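Local coordinates for protein nucleoside hydrolase, putative (Trypanosoma brucei, PDB 3FZ0) that belongs to the inosine-uridine-preferring nucleoside hydrolase family and holds a calcium ion at the C-terminal ends of central strands of a mixed, mostly parallel sheet, at residues 17-22 with 132-137; 37-40 with 45-48; 204-209 with 284-289; 41-46 with 179-184; 128-133 with 288-293. The protein carries 2 engineered substitutions. All coordinates share one frame; numbering follows the deposited sequence.

Interaction 1: residues 17-22 with 132-137. With CA (calcium ion), chain G.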
# COMPACT_ATOMS: atom_id res chain seq x y z
N GLY B 17 8.60 -23.11 -22.02
CA GLY B 17 8.70 -24.55 -22.15
C GLY B 17 7.45 -25.26 -21.68
O GLY B 17 6.87 -26.09 -22.41
N ASP B 18 6.97 -24.93 -20.47
CA ASP B 18 5.75 -25.57 -19.97
C ASP B 18 4.47 -25.12 -20.70
O ASP B 18 3.52 -25.89 -20.84
CB ASP B 18 5.65 -25.55 -18.43
CG ASP B 18 5.40 -24.16 -17.86
OD1 ASP B 18 6.14 -23.21 -18.22
OD2 ASP B 18 4.42 -24.05 -17.05
N ASP B 19 4.46 -23.91 -21.23
CA ASP B 19 3.39 -23.52 -22.16
C ASP B 19 3.33 -24.43 -23.41
O ASP B 19 2.25 -24.79 -23.89
CB ASP B 19 3.58 -22.08 -22.62
CG ASP B 19 3.60 -21.10 -21.47
OD1 ASP B 19 4.64 -20.96 -20.80
OD2 ASP B 19 2.57 -20.44 -21.21
N ALA B 20 4.49 -24.78 -23.96
CA ALA B 20 4.53 -25.65 -25.13
C ALA B 20 3.98 -27.03 -24.80
O ALA B 20 3.16 -27.53 -25.57
CB ALA B 20 5.94 -25.75 -25.71
N ILE B 21 4.41 -27.65 -23.69
CA ILE B 21 3.88 -28.95 -23.25
C ILE B 21 2.35 -28.85 -23.05
O ILE B 21 1.60 -29.75 -23.44
CB ILE B 21 4.54 -29.46 -21.92
CG1 ILE B 21 6.05 -29.64 -22.09
CG2 ILE B 21 3.84 -30.77 -21.40
CD1 ILE B 21 6.47 -30.65 -23.15
N ALA B 22 1.89 -27.76 -22.44
CA ALA B 22 0.44 -27.56 -22.24
C ALA B 22 -0.35 -27.50 -23.56
O ALA B 22 -1.44 -28.11 -23.69
CB ALA B 22 0.18 -26.30 -21.41
N VAL B 132 -8.20 -20.93 -21.42
CA VAL B 132 -7.18 -21.33 -20.47
C VAL B 132 -6.04 -20.34 -20.55
O VAL B 132 -5.50 -20.13 -21.63
CB VAL B 132 -6.67 -22.72 -20.82
CG1 VAL B 132 -5.67 -23.22 -19.72
CG2 VAL B 132 -7.85 -23.65 -21.01
N ALA B 133 -5.67 -19.73 -19.44
CA ALA B 133 -4.69 -18.65 -19.42
C ALA B 133 -3.43 -19.17 -18.77
O ALA B 133 -3.46 -19.58 -17.60
CB ALA B 133 -5.22 -17.45 -18.59
N LEU B 134 -2.32 -19.12 -19.50
CA LEU B 134 -1.07 -19.69 -19.02
C LEU B 134 0.02 -18.65 -18.78
O LEU B 134 1.21 -19.00 -18.68
CB LEU B 134 -0.57 -20.74 -20.00
CG LEU B 134 -1.57 -21.82 -20.42
CD1 LEU B 134 -0.96 -22.77 -21.45
CD2 LEU B 134 -2.10 -22.60 -19.20
N GLY B 135 -0.36 -17.39 -18.71
CA GLY B 135 0.61 -16.34 -18.44
C GLY B 135 0.01 -15.22 -17.63
O GLY B 135 -1.04 -15.41 -16.98
N PRO B 136 0.67 -14.06 -17.62
CA PRO B 136 0.05 -12.93 -16.98
C PRO B 136 -1.29 -12.70 -17.64
O PRO B 136 -1.42 -12.92 -18.86
CB PRO B 136 1.02 -11.80 -17.31
CG PRO B 136 2.34 -12.47 -17.44
CD PRO B 136 2.03 -13.75 -18.11
N LEU B 137 -2.27 -12.24 -16.87
CA LEU B 137 -3.64 -12.07 -17.37
C LEU B 137 -3.95 -10.81 -18.20
O LEU B 137 -5.12 -10.51 -18.45
CB LEU B 137 -4.61 -12.18 -16.20
CG LEU B 137 -4.49 -13.55 -15.52
CD1 LEU B 137 -5.02 -13.49 -14.10
CD2 LEU B 137 -5.22 -14.58 -16.38
CA CA G . 3.35 -19.77 -18.91
O HOH W 1 5.45 -20.67 -18.06
O HOH W 2 2.77 -20.11 -16.71
O HOH W 3 4.29 -17.68 -17.48

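Interaction 2: residues 37-40 with 45-48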
# COMPACT_ATOMS: atom_id res chain seq x y z
N ILE B 37 -4.61 -19.09 -30.35
CA ILE B 37 -3.55 -18.93 -29.38
C ILE B 37 -3.26 -17.43 -29.31
O ILE B 37 -3.01 -16.78 -30.34
CB ILE B 37 -2.29 -19.74 -29.76
CG1 ILE B 37 -2.63 -21.26 -29.68
CG2 ILE B 37 -1.10 -19.34 -28.87
CD1 ILE B 37 -1.52 -22.21 -30.19
N THR B 38 -3.37 -16.88 -28.12
CA THR B 38 -3.13 -15.46 -27.93
C THR B 38 -1.88 -15.32 -27.07
O THR B 38 -1.73 -15.97 -26.03
CB THR B 38 -4.33 -14.76 -27.29
OG1 THR B 38 -4.61 -15.38 -26.03
CG2 THR B 38 -5.53 -14.89 -28.19
N VAL B 39 -0.96 -14.49 -27.53
CA VAL B 39 0.37 -14.40 -26.92
C VAL B 39 0.43 -13.21 -25.97
O VAL B 39 -0.04 -12.11 -26.28
CB VAL B 39 1.45 -14.33 -28.04
CG1 VAL B 39 2.82 -13.98 -27.47
CG2 VAL B 39 1.46 -15.64 -28.80
N VAL B 40 1.01 -13.43 -24.80
CA VAL B 40 1.17 -12.34 -23.84
C VAL B 40 2.63 -12.30 -23.39
O VAL B 40 3.30 -13.32 -23.45
CB VAL B 40 0.17 -12.48 -22.66
CG1 VAL B 40 0.45 -13.72 -21.83
CG2 VAL B 40 0.13 -11.24 -21.80
N GLU B 45 9.46 -12.06 -24.31
CA GLU B 45 8.81 -10.97 -24.98
C GLU B 45 7.87 -11.45 -26.11
O GLU B 45 8.15 -12.46 -26.77
CB GLU B 45 9.89 -10.00 -25.48
CG GLU B 45 9.56 -8.51 -25.24
CD GLU B 45 8.48 -8.28 -24.15
OE1 GLU B 45 7.31 -7.88 -24.49
OE2 GLU B 45 8.83 -8.55 -22.96
N VAL B 46 6.76 -10.74 -26.31
CA VAL B 46 5.75 -11.10 -27.31
C VAL B 46 6.31 -11.47 -28.70
O VAL B 46 5.86 -12.42 -29.32
CB VAL B 46 4.67 -10.01 -27.43
CG1 VAL B 46 3.79 -10.21 -28.67
CG2 VAL B 46 3.81 -10.02 -26.17
N ASN B 47 7.31 -10.72 -29.17
CA ASN B 47 7.97 -11.06 -30.43
C ASN B 47 8.62 -12.45 -30.44
O ASN B 47 8.50 -13.19 -31.41
CB ASN B 47 9.00 -10.01 -30.80
CG ASN B 47 8.39 -8.84 -31.52
OD1 ASN B 47 7.41 -8.99 -32.26
ND2 ASN B 47 8.97 -7.65 -31.34
N GLN B 48 9.30 -12.79 -29.35
CA GLN B 48 9.92 -14.07 -29.22
C GLN B 48 8.82 -15.11 -29.03
O GLN B 48 8.88 -16.19 -29.62
CB GLN B 48 10.90 -14.04 -28.05
CG GLN B 48 11.66 -15.34 -27.85
CD GLN B 48 12.49 -15.69 -29.06
OE1 GLN B 48 13.40 -14.94 -29.42
NE2 GLN B 48 12.17 -16.81 -29.72

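Interaction 3: residues 204-209 with 284-289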
# COMPACT_ATOMS: atom_id res chain seq x y z
N GLN B 204 -11.37 -21.26 -12.16
CA GLN B 204 -10.57 -22.35 -11.58
C GLN B 204 -9.12 -21.90 -11.44
O GLN B 204 -8.45 -21.58 -12.44
CB GLN B 204 -10.63 -23.61 -12.44
CG GLN B 204 -12.05 -24.02 -12.81
CD GLN B 204 -12.87 -24.46 -11.63
OE1 GLN B 204 -12.51 -25.44 -10.96
NE2 GLN B 204 -13.96 -23.74 -11.33
N LEU B 205 -8.63 -21.87 -10.21
CA LEU B 205 -7.29 -21.36 -9.94
C LEU B 205 -6.29 -22.50 -9.85
O LEU B 205 -6.16 -23.16 -8.81
CB LEU B 205 -7.27 -20.49 -8.67
CG LEU B 205 -5.98 -19.73 -8.31
CD1 LEU B 205 -5.76 -18.38 -9.04
CD2 LEU B 205 -5.89 -19.55 -6.77
N VAL B 206 -5.58 -22.75 -10.94
CA VAL B 206 -4.53 -23.76 -10.91
C VAL B 206 -3.23 -23.08 -10.42
O VAL B 206 -2.49 -22.44 -11.19
CB VAL B 206 -4.42 -24.47 -12.25
CG1 VAL B 206 -3.37 -25.62 -12.18
CG2 VAL B 206 -5.84 -24.99 -12.66
N ASN B 207 -3.02 -23.21 -9.12
CA ASN B 207 -1.98 -22.46 -8.42
C ASN B 207 -0.69 -23.23 -8.38
O ASN B 207 -0.65 -24.44 -8.67
CB ASN B 207 -2.43 -22.13 -6.99
CG ASN B 207 -2.97 -23.33 -6.26
OD1 ASN B 207 -2.22 -24.12 -5.68
ND2 ASN B 207 -4.28 -23.52 -6.33
N TRP B 208 0.37 -22.53 -7.97
CA TRP B 208 1.71 -23.08 -7.90
C TRP B 208 1.81 -24.40 -7.10
O TRP B 208 2.34 -25.40 -7.62
CB TRP B 208 2.66 -22.02 -7.34
CG TRP B 208 4.06 -22.48 -7.01
CD1 TRP B 208 4.64 -22.50 -5.77
CD2 TRP B 208 5.05 -22.96 -7.93
NE1 TRP B 208 5.91 -22.94 -5.86
CE2 TRP B 208 6.21 -23.23 -7.17
CE3 TRP B 208 5.08 -23.20 -9.31
CZ2 TRP B 208 7.41 -23.77 -7.74
CZ3 TRP B 208 6.27 -23.71 -9.90
CH2 TRP B 208 7.41 -23.99 -9.11
N GLU B 209 1.32 -24.41 -5.86
CA GLU B 209 1.50 -25.57 -4.97
C GLU B 209 0.80 -26.82 -5.48
O GLU B 209 1.34 -27.89 -5.41
CB GLU B 209 1.06 -25.27 -3.53
CG GLU B 209 1.89 -24.17 -2.83
CD GLU B 209 1.34 -22.75 -3.05
OE1 GLU B 209 0.62 -22.54 -4.04
OE2 GLU B 209 1.62 -21.84 -2.22
N ALA B 284 0.90 -27.27 -17.98
CA ALA B 284 0.31 -28.53 -18.45
C ALA B 284 -0.75 -29.00 -17.49
O ALA B 284 -1.78 -29.57 -17.90
CB ALA B 284 1.38 -29.61 -18.67
N VAL B 285 -0.53 -28.76 -16.19
CA VAL B 285 -1.50 -29.15 -15.17
C VAL B 285 -2.80 -28.34 -15.35
O VAL B 285 -3.92 -28.87 -15.24
CB VAL B 285 -0.89 -29.02 -13.72
CG1 VAL B 285 -1.90 -29.40 -12.63
CG2 VAL B 285 0.34 -29.90 -13.56
N ALA B 286 -2.67 -27.06 -15.67
CA ALA B 286 -3.83 -26.21 -15.87
C ALA B 286 -4.64 -26.68 -17.09
O ALA B 286 -5.87 -26.83 -17.00
CB ALA B 286 -3.39 -24.74 -16.03
N VAL B 287 -3.97 -26.91 -18.23
CA VAL B 287 -4.66 -27.48 -19.41
C VAL B 287 -5.37 -28.81 -19.06
O VAL B 287 -6.52 -29.01 -19.47
CB VAL B 287 -3.73 -27.65 -20.67
CG1 VAL B 287 -4.42 -28.39 -21.77
CG2 VAL B 287 -3.29 -26.25 -21.18
N LEU B 288 -4.73 -29.67 -18.28
CA LEU B 288 -5.39 -30.90 -17.86
C LEU B 288 -6.67 -30.65 -17.06
O LEU B 288 -7.71 -31.32 -17.26
CB LEU B 288 -4.42 -31.77 -17.05
CG LEU B 288 -4.99 -33.11 -16.59
CD1 LEU B 288 -5.00 -34.05 -17.75
CD2 LEU B 288 -4.12 -33.63 -15.48
N VAL B 289 -6.61 -29.67 -16.15
CA VAL B 289 -7.78 -29.34 -15.33
C VAL B 289 -8.93 -28.89 -16.23
O VAL B 289 -10.07 -29.27 -15.99
CB VAL B 289 -7.44 -28.32 -14.23
CG1 VAL B 289 -8.70 -27.71 -13.62
CG2 VAL B 289 -6.61 -29.00 -13.15

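Interaction 4: residues 41-46 with 179-184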
# COMPACT_ATOMS: atom_id res chain seq x y z
N TRP B 41 3.10 -11.12 -22.99
CA TRP B 41 4.41 -10.95 -22.34
C TRP B 41 4.46 -11.82 -21.06
O TRP B 41 3.42 -12.29 -20.58
CB TRP B 41 4.64 -9.47 -22.00
CG TRP B 41 3.85 -9.04 -20.83
CD1 TRP B 41 2.53 -8.66 -20.81
CD2 TRP B 41 4.30 -8.98 -19.47
NE1 TRP B 41 2.14 -8.37 -19.55
CE2 TRP B 41 3.20 -8.54 -18.70
CE3 TRP B 41 5.52 -9.21 -18.84
CZ2 TRP B 41 3.30 -8.34 -17.31
CZ3 TRP B 41 5.61 -9.01 -17.46
CH2 TRP B 41 4.51 -8.58 -16.71
N GLY B 42 5.66 -12.04 -20.53
CA GLY B 42 5.86 -12.81 -19.30
C GLY B 42 7.30 -13.31 -19.21
O GLY B 42 8.23 -12.53 -18.92
N ASN B 43 7.49 -14.61 -19.45
CA ASN B 43 8.85 -15.14 -19.45
C ASN B 43 9.67 -14.87 -20.72
O ASN B 43 10.90 -14.88 -20.68
CB ASN B 43 8.88 -16.60 -19.03
CG ASN B 43 8.77 -16.75 -17.50
OD1 ASN B 43 9.51 -16.08 -16.73
ND2 ASN B 43 7.85 -17.60 -17.05
N VAL B 44 8.97 -14.60 -21.82
CA VAL B 44 9.59 -14.05 -23.01
C VAL B 44 8.77 -12.93 -23.59
O VAL B 44 7.56 -12.83 -23.38
CB VAL B 44 9.88 -15.12 -24.10
CG1 VAL B 44 10.84 -16.20 -23.52
CG2 VAL B 44 8.59 -15.73 -24.64
N GLU B 45 9.46 -12.06 -24.31
CA GLU B 45 8.81 -10.97 -24.98
C GLU B 45 7.87 -11.45 -26.11
O GLU B 45 8.15 -12.46 -26.77
CB GLU B 45 9.89 -10.00 -25.48
CG GLU B 45 9.56 -8.51 -25.24
CD GLU B 45 8.48 -8.28 -24.15
OE1 GLU B 45 7.31 -7.88 -24.49
OE2 GLU B 45 8.83 -8.55 -22.96
N VAL B 46 6.76 -10.74 -26.31
CA VAL B 46 5.75 -11.10 -27.31
C VAL B 46 6.31 -11.47 -28.70
O VAL B 46 5.86 -12.42 -29.32
CB VAL B 46 4.67 -10.01 -27.43
CG1 VAL B 46 3.79 -10.21 -28.67
CG2 VAL B 46 3.81 -10.02 -26.17
N ALA B 179 4.13 -14.15 -3.78
CA ALA B 179 3.38 -14.17 -5.05
C ALA B 179 4.03 -15.05 -6.10
O ALA B 179 5.26 -15.03 -6.26
CB ALA B 179 3.19 -12.72 -5.62
N GLU B 180 3.17 -15.79 -6.82
CA GLU B 180 3.56 -16.58 -7.98
C GLU B 180 3.82 -15.65 -9.20
O GLU B 180 3.16 -14.61 -9.37
CB GLU B 180 2.43 -17.60 -8.25
CG GLU B 180 2.56 -18.54 -9.47
CD GLU B 180 2.24 -17.84 -10.76
OE1 GLU B 180 1.31 -17.02 -10.80
OE2 GLU B 180 2.94 -18.09 -11.75
N PHE B 181 4.77 -16.03 -10.05
CA PHE B 181 5.12 -15.25 -11.26
C PHE B 181 3.98 -14.57 -12.06
O PHE B 181 4.01 -13.36 -12.25
CB PHE B 181 5.99 -16.10 -12.22
CG PHE B 181 6.50 -15.33 -13.41
CD1 PHE B 181 7.55 -14.43 -13.29
CD2 PHE B 181 5.91 -15.51 -14.67
CE1 PHE B 181 8.02 -13.69 -14.40
CE2 PHE B 181 6.37 -14.79 -15.80
CZ PHE B 181 7.43 -13.88 -15.66
N ASN B 182 3.03 -15.34 -12.58
CA ASN B 182 2.01 -14.78 -13.47
C ASN B 182 1.17 -13.74 -12.72
O ASN B 182 0.85 -12.67 -13.25
CB ASN B 182 1.07 -15.88 -14.03
CG ASN B 182 1.75 -16.82 -15.02
OD1 ASN B 182 2.71 -16.44 -15.67
ND2 ASN B 182 1.21 -18.04 -15.16
N SER B 183 0.79 -14.07 -11.49
CA SER B 183 0.06 -13.17 -10.63
C SER B 183 0.86 -11.89 -10.39
O SER B 183 0.36 -10.78 -10.62
CB SER B 183 -0.28 -13.85 -9.29
OG SER B 183 -1.23 -13.10 -8.54
N HIS B 184 2.11 -12.05 -9.94
CA HIS B 184 3.00 -10.93 -9.68
C HIS B 184 3.22 -10.08 -10.94
O HIS B 184 3.31 -8.88 -10.85
CB HIS B 184 4.35 -11.42 -9.12
CG HIS B 184 5.21 -10.33 -8.57
ND1 HIS B 184 6.56 -10.48 -8.37
CD2 HIS B 184 4.91 -9.07 -8.16
CE1 HIS B 184 7.07 -9.37 -7.88
NE2 HIS B 184 6.09 -8.49 -7.73

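Interaction 5: residues 128-133 with 288-293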
# COMPACT_ATOMS: atom_id res chain seq x y z
N VAL B 128 -18.63 -26.52 -26.24
CA VAL B 128 -18.37 -25.64 -25.13
C VAL B 128 -17.02 -24.95 -25.37
O VAL B 128 -16.03 -25.58 -25.79
CB VAL B 128 -18.46 -26.38 -23.77
CG1 VAL B 128 -17.22 -27.24 -23.50
CG2 VAL B 128 -18.64 -25.40 -22.65
N TYR B 129 -17.01 -23.64 -25.14
CA TYR B 129 -15.80 -22.86 -25.31
C TYR B 129 -15.16 -22.62 -23.96
O TYR B 129 -15.87 -22.34 -22.99
CB TYR B 129 -16.12 -21.53 -25.97
CG TYR B 129 -16.61 -21.65 -27.38
CD1 TYR B 129 -17.90 -22.10 -27.68
CD2 TYR B 129 -15.79 -21.30 -28.45
CE1 TYR B 129 -18.36 -22.20 -29.01
CE2 TYR B 129 -16.24 -21.39 -29.79
CZ TYR B 129 -17.51 -21.85 -30.06
OH TYR B 129 -17.95 -21.95 -31.39
N GLN B 130 -13.83 -22.73 -23.90
CA GLN B 130 -13.08 -22.51 -22.67
C GLN B 130 -11.85 -21.65 -22.95
O GLN B 130 -11.25 -21.74 -24.04
CB GLN B 130 -12.63 -23.85 -22.06
CG GLN B 130 -13.76 -24.72 -21.60
CD GLN B 130 -13.29 -26.02 -20.99
OE1 GLN B 130 -12.92 -26.96 -21.70
NE2 GLN B 130 -13.32 -26.10 -19.67
N LEU B 131 -11.50 -20.81 -21.98
CA LEU B 131 -10.32 -19.99 -22.08
C LEU B 131 -9.40 -20.53 -21.03
O LEU B 131 -9.80 -20.64 -19.87
CB LEU B 131 -10.65 -18.53 -21.79
CG LEU B 131 -9.66 -17.40 -22.15
CD1 LEU B 131 -10.28 -16.08 -21.79
CD2 LEU B 131 -8.35 -17.50 -21.44
N VAL B 132 -8.20 -20.93 -21.42
CA VAL B 132 -7.18 -21.33 -20.47
C VAL B 132 -6.04 -20.34 -20.55
O VAL B 132 -5.50 -20.13 -21.63
CB VAL B 132 -6.67 -22.72 -20.82
CG1 VAL B 132 -5.67 -23.22 -19.72
CG2 VAL B 132 -7.85 -23.65 -21.01
N ALA B 133 -5.67 -19.73 -19.44
CA ALA B 133 -4.69 -18.65 -19.42
C ALA B 133 -3.43 -19.17 -18.77
O ALA B 133 -3.46 -19.58 -17.60
CB ALA B 133 -5.22 -17.45 -18.59
N LEU B 288 -4.73 -29.67 -18.28
CA LEU B 288 -5.39 -30.90 -17.86
C LEU B 288 -6.67 -30.65 -17.06
O LEU B 288 -7.71 -31.32 -17.26
CB LEU B 288 -4.42 -31.77 -17.05
CG LEU B 288 -4.99 -33.11 -16.59
CD1 LEU B 288 -5.00 -34.05 -17.75
CD2 LEU B 288 -4.12 -33.63 -15.48
N VAL B 289 -6.61 -29.67 -16.15
CA VAL B 289 -7.78 -29.34 -15.33
C VAL B 289 -8.93 -28.89 -16.23
O VAL B 289 -10.07 -29.27 -15.99
CB VAL B 289 -7.44 -28.32 -14.23
CG1 VAL B 289 -8.70 -27.71 -13.62
CG2 VAL B 289 -6.61 -29.00 -13.15
N ALA B 290 -8.62 -28.09 -17.25
CA ALA B 290 -9.64 -27.55 -18.15
C ALA B 290 -10.34 -28.62 -18.93
O ALA B 290 -11.54 -28.56 -19.12
CB ALA B 290 -9.01 -26.58 -19.12
N ILE B 291 -9.59 -29.58 -19.43
CA ILE B 291 -10.20 -30.54 -20.34
C ILE B 291 -10.60 -31.88 -19.70
O ILE B 291 -11.47 -32.55 -20.23
CB ILE B 291 -9.43 -30.67 -21.67
CG1 ILE B 291 -8.03 -31.21 -21.48
CG2 ILE B 291 -9.29 -29.30 -22.30
CD1 ILE B 291 -7.09 -30.83 -22.67
N ARG B 292 -9.98 -32.23 -18.57
CA ARG B 292 -10.37 -33.41 -17.84
C ARG B 292 -10.71 -33.05 -16.42
O ARG B 292 -9.89 -33.23 -15.53
CB ARG B 292 -9.28 -34.48 -17.87
CG ARG B 292 -8.79 -34.86 -19.25
CD ARG B 292 -8.21 -36.25 -19.26
NE ARG B 292 -9.24 -37.24 -19.54
CZ ARG B 292 -9.26 -38.48 -19.04
NH1 ARG B 292 -8.30 -38.90 -18.23
NH2 ARG B 292 -10.25 -39.31 -19.38
N PRO B 293 -11.94 -32.53 -16.19
CA PRO B 293 -12.33 -32.01 -14.87
C PRO B 293 -12.26 -33.08 -13.77
O PRO B 293 -12.16 -32.74 -12.60
CB PRO B 293 -13.78 -31.55 -15.07
CG PRO B 293 -14.28 -32.39 -16.26
CD PRO B 293 -13.06 -32.45 -17.15

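Interaction 1: residues 17-22 with 132-137
Asp19 and Leu134 meet at a calcium ion, a worked example of a metal joining two groups that could not pair with each other. The carboxylate of Asp19 is bidentate, with OD1 at 2.6 Å and OD2 at 2.5 Å from the calcium, and the backbone O of Leu134 binds the same ion at 2.3 Å. Asp19 OD2 and Leu134 O thus lie 3.2 Å apart with no hydrogen bond between them, a closeness the shared cation presumably pays for. Asp14 and Asp283 complete the protein ligands, and three waters add to the shell. One of these waters donates to Asp18 OD1 at 2.6 Å, which makes Asp18 a second-shell partner.

With chi1 at -58°, CG of Asp19 sits beside its own backbone N, which brings the carboxylate round to the metal from the first turn of its helix. Hydrogen bonds to Thr13 OG1 on OD2 and to Gly16 N on OD1 fix its rotation. One turn further on, the contact becomes apolar: Ala22 CB touches Leu134 CD1 at 3.7 Å.

Helix 17-27 follows strand 6-13, and the chain just past strand 127-133 pairs through the backbone of Leu134 with Asp12 of that strand. Helix 282-291 lies alongside, touching Ala22 through Asp283 and Val287.

Interaction 2: residues 37-40 with 45-48
Val40 and Val46 bring their CA atoms to 5.9 Å where the chain leaves strand 32-39, loops back and begins helix 46-60, so the contact closes a short turn without any backbone hydrogen bond across it. The side chain that reaches over from the strand is Val39. A chi1 of 169° swings its CG1 away from the backbone N and over to the helix, where it meets Val46 O at 3.9 Å and the methyl Val46 CG1 at 4.1 Å. The two side chains meet at a slant, touching through one methyl each.

The other methyl of Val46 has a different target: CG2 rests on the carbonyl carbon of Val40, with Val46 CG2 to Val40 C at 3.8 Å. The side chain of Val40 itself starts out away from the helix and packs on Asp12 of strand 6-13 and on Thr138 and Asn139 of helix 138-146. Val46 is therefore forked, one branch on a side chain and one on the main chain. At the helix start, Glu45 bends its carboxylate back so that OE1 accepts a weak bond from Val46 N at 3.4 Å.

Met50 and Ile53, further along the helix, continue the cover over Val39. The contact belongs to the beta-alpha-beta unit of strand 32-39, helix 46-60 and strand 66-68. Its chemistry is van der Waals contact of buried valine methyls with one another and with main-chain atoms, which implies that shape and exclusion of water, with no directional bond across the turn, join this strand end to the helix start.

Interaction 3: residues 204-209 with 284-289
Val206, the last residue of strand 203-206, lies on Ala286, and its side chain can be followed atom by atom across the facing helix. CB comes first, 3.9 Å from Ala286 CB. From there the two methyls part. CG1 lies alongside the helix backbone, 3.8 Å from Ala286 CA, and points on to Val285, with Val206 CG1 to Val285 CG1 at 4.1 Å. CG2 also lies against Ala286 CA but reaches on to the next turn, where Val206 CG2 stands 4.0 Å from Val289 CB and almost equally near both methyls of that valine. The side chains of Val206 and Val289 run past each other in opposite senses. One valine is thus saddled over an alanine and flanked by two valines, and the small side chain of Ala286 is consistent with so close an approach of the helix backbone.

The short strand and helix segments approach to 9.0 Å between axes and run nearly antiparallel, at 152°. Just beyond, Asn207 is the N-cap of helix 208-212, its OD1 accepting from Val210 N, while Trp208 NE1 bonds to Tyr322 OH of the second subunit.

Strands 162-165 and 337-343 flank strand 203-206 in the sheet. Val163 touches Val206, Met165 touches Ala286 and Val343 touches Val289, while Phe348 of helix 345-356 packs on Val285.

Interaction 4: residues 41-46 with 179-184
Asn43 OD1 is approached from two quarters: Trp83 N gives it a weak hydrogen bond, and it lies over one face of the Phe181 ring, with Asn43 OD1 to Phe181 CZ at 3.2 Å. The amide of Asn43 is nearly parallel to that ring at its CE2-CZ side, the two planes only 11° apart. Its nitrogen lies near the neighbouring ring carbon, Asn43 ND2 being 3.4 Å from Phe181 CE2. Gly42 comes instead at the edge of the ring, in its plane, with Gly42 C at 3.6 Å from Phe181 CZ. Phe181 reaches this place through a chi1 of -175°, which extends the ring off the first turn of its helix toward the loop.

The contact joins the loop between strand 32-39 and helix 46-60 to the start of helix 181-185, beside the pocket that holds the calcium ion and a bound BTB molecule, probably from the crystallisation liquor. That helix start is N-capped by Glu180. Its OE2 accepts from Asn182 N at 2.9 Å along a nearly straight bond (175°), but from above the carboxylate plane, and OE1 takes Ser183 N at 3.1 Å. Glu180 OE2 also bonds to the BTB molecule. On the loop side, Asn43 N donates to Asp14 OD2, one of the calcium-binding residues, while Gly42 O accepts from Arg78 NH2.

Interaction 5: residues 128-133 with 288-293
Gln130 and Val132, alternate residues on one face of strand 127-133, both reach Ala290 in the last turn of helix 282-291, a helix-on-sheet contact within the alpha/beta core. Packing is close around this alanine. Val132 CG2 meets Ala290 CB at 3.7 Å, while Gln130 NE2 donates to Ala290 O at 3.1 Å. The hydrogen bond is bent, 146° at the hydrogen, and the donor stands 28° off the carbonyl plane. An extended chain beyond CG carries the amide of Gln130 to this carbonyl at the helix end. The same NE2 also bonds to Pro160 O, so two backbone carbonyls hold it.

Past Ala290 the fit slackens. Ile291 only brushes the contact, its CG2 lying 4.4 Å from Gln130 OE1. The chain then leaves helical geometry at Arg292, which is partly exposed and forms a salt bridge with Glu294, and Pro293 lies at the surface. The glutamine's oxygen, by contrast, is turned to strand 6-13: Gln130 OE1 accepts from Arg7 NH1 and lies 3.3 Å from Ala290 O, two acceptors with no hydrogen bond between them.

In the fold
From the N terminus, interaction 1 opens on helix 17-27 and closes a loop of about 110 residues just past strand 127-133. Interaction 2 closes a far smaller loop nested inside it, at the turn from strand 32-39 into helix 46-60. Interaction 4 starts on that same turn and runs on to helix 181-185, crossing interaction 1. Interaction 5 begins on strand 127-133, where interaction 1 ends, and also crosses interaction 4. Interaction 3 opens inside the loop of interaction 5 and ends on the same stretch, helix 282-291, which spans three neighbouring strands, 127-133, 162-165 and 203-206. Interactions 1 and 4 lie at or beside the calcium site.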